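Local coordinates for protein NAGD (Escherichia coli, PDB 2C4N), which removes phosphate from nucleoside monophosphates, and probably from a broad range of other phosphorylated compounds, as a magnesium-dependent phosphatase of the HAD superfamily, at residues A[8-12]-A[52-56]. Residues are numbered along the deposited sequence.
Sequences CDIDG and LANRF. With MG (magnesium ion), chain B; PO4 (phosphate ion), chain D.
Asp9 and Asp11 of the HAD DxDx(T/V) motif, where strand 5-9 gives way to a loop, face helix 49-58 (Phe56 N to Leu52 O, 2.9 Å), with Ile10 and Leu52 closest at 9.8 Å between CA atoms. Magnesium binds Asp9 OD2, Asp11 O and phosphate O3 (2.2 Å each), Asp201 and two waters (2.3 Å each); Asp11 N donates to phosphate O1 (3.2 Å). At Gly12 (84/0) a CB would jam against Asp11 O. Ile10 (-90/-69, mt) points at the helix: its CG2 meets the ring edge of Phe56 at CE1 (3.9 Å) and lies 4.3 Å from Arg55 NH1, and its CD1 is 4.4 Å from Leu52 CD2. Asp11 (chi1 m) starts sideways, but its carboxylate reaches Arg55, which, extended (ttt), spans the gap and donates from NH2 to Asp11 OD1 (2.8 Å, salt bridge) and to the carbonyl of Asp17. One water joins Asp11 OD2 to Arg55 NH1, 2.8 Å from each. With both carboxylate oxygens thus held, Asp11 is probably oriented by Arg55 for proton transfer during turnover.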
loop_
_atom_site.group_PDB
_atom_site.type_symbol
_atom_site.label_atom_id
_atom_site.label_comp_id
_atom_site.label_asym_id
_atom_site.label_seq_id
_atom_site.Cartn_x
_atom_site.Cartn_y
_atom_site.Cartn_z
ATOM N N CYS A 8 10.017 30.635 -1.148
ATOM C CA CYS A 8 11.191 29.950 -1.653
ATOM C C CYS A 8 11.628 28.836 -0.728
ATOM O O CYS A 8 11.883 29.053 0.459
ATOM C CB CYS A 8 12.344 30.938 -1.849
ATOM S SG CYS A 8 13.816 30.224 -2.629
ATOM N N ASP A 9 11.708 27.634 -1.281
ATOM C CA ASP A 9 12.137 26.486 -0.509
ATOM C C ASP A 9 13.605 26.666 -0.118
ATOM O O ASP A 9 14.367 27.334 -0.820
ATOM C CB ASP A 9 11.962 25.215 -1.328
ATOM C CG ASP A 9 12.481 24.007 -0.612
ATOM O OD1 ASP A 9 11.996 23.722 0.505
ATOM O OD2 ASP A 9 13.380 23.356 -1.163
ATOM N N ILE A 10 14.006 26.062 0.993
ATOM C CA ILE A 10 15.377 26.207 1.473
ATOM C C ILE A 10 16.387 25.179 0.981
ATOM O O ILE A 10 17.279 25.500 0.197
ATOM C CB ILE A 10 15.397 26.240 3.028
ATOM C CG1 ILE A 10 14.721 27.529 3.507
ATOM C CG2 ILE A 10 16.833 26.146 3.555
ATOM C CD1 ILE A 10 14.508 27.609 5.010
ATOM N N ASP A 11 16.249 23.939 1.434
ATOM C CA ASP A 11 17.196 22.894 1.059
ATOM C C ASP A 11 17.191 22.502 -0.414
ATOM O O ASP A 11 16.152 22.192 -0.982
ATOM C CB ASP A 11 16.970 21.675 1.953
ATOM C CG ASP A 11 17.248 21.985 3.414
ATOM O OD1 ASP A 11 18.402 22.342 3.726
ATOM O OD2 ASP A 11 16.319 21.891 4.243
ATOM N N GLY A 12 18.371 22.526 -1.028
ATOM C CA GLY A 12 18.482 22.178 -2.434
ATOM C C GLY A 12 18.181 23.356 -3.343
ATOM O O GLY A 12 18.235 23.237 -4.565
ATOM N N LEU A 52 17.614 29.238 11.967
ATOM C CA LEU A 52 17.732 29.298 10.518
ATOM C C LEU A 52 18.463 30.550 10.068
ATOM O O LEU A 52 19.287 30.491 9.160
ATOM C CB LEU A 52 16.345 29.227 9.878
ATOM C CG LEU A 52 15.738 27.819 9.923
ATOM C CD1 LEU A 52 14.254 27.877 9.603
ATOM C CD2 LEU A 52 16.477 26.922 8.939
ATOM N N ALA A 53 18.171 31.681 10.704
ATOM C CA ALA A 53 18.843 32.927 10.347
ATOM C C ALA A 53 20.339 32.806 10.653
ATOM O O ALA A 53 21.175 33.282 9.885
ATOM C CB ALA A 53 18.233 34.100 11.118
ATOM N N ASN A 54 20.660 32.205 11.770
ATOM C CA ASN A 54 22.035 31.981 12.100
ATOM C C ASN A 54 22.763 31.043 11.131
ATOM O O ASN A 54 23.864 31.277 10.754
ATOM C CB ASN A 54 22.194 31.507 13.517
ATOM C CG ASN A 54 21.812 32.548 14.517
ATOM O OD1 ASN A 54 21.643 33.669 14.164
ATOM N ND2 ASN A 54 21.688 32.158 15.752
ATOM N N ARG A 55 22.070 29.984 10.750
ATOM C CA ARG A 55 22.607 29.027 9.785
ATOM C C ARG A 55 22.894 29.739 8.464
ATOM O O ARG A 55 23.945 29.537 7.852
ATOM C CB ARG A 55 21.598 27.895 9.568
ATOM C CG ARG A 55 21.945 26.929 8.446
ATOM C CD ARG A 55 20.804 25.940 8.240
ATOM N NE ARG A 55 20.938 25.163 7.009
ATOM C CZ ARG A 55 19.941 24.478 6.460
ATOM N NH1 ARG A 55 18.746 24.477 7.037
ATOM N NH2 ARG A 55 20.128 23.807 5.333
ATOM N N PHE A 56 21.958 30.578 8.027
ATOM C CA PHE A 56 22.113 31.330 6.783
ATOM C C PHE A 56 23.255 32.340 6.888
ATOM O O PHE A 56 24.071 32.471 5.973
ATOM C CB PHE A 56 20.818 32.074 6.442
ATOM C CG PHE A 56 19.874 31.295 5.556
ATOM C CD1 PHE A 56 19.422 30.033 5.928
ATOM C CD2 PHE A 56 19.439 31.832 4.349
ATOM C CE1 PHE A 56 18.542 29.311 5.105
ATOM C CE2 PHE A 56 18.563 31.125 3.521
ATOM C CZ PHE A 56 18.114 29.859 3.903
HETATM MG MG MG B . 14.140 21.262 -1.019
HETATM P P PO4 D . 13.241 21.491 2.543
HETATM O O1 PO4 D . 13.626 22.881 2.893
HETATM O O2 PO4 D . 11.765 21.361 2.573
HETATM O O3 PO4 D . 13.736 21.166 1.196
HETATM O O4 PO4 D . 13.847 20.554 3.523
HETATM O O HOH W 1 16.108 23.711 6.304
HETATM O O HOH W 2 12.043 20.456 -1.587
HETATM O O HOH W 3 15.167 19.168 -1.158
#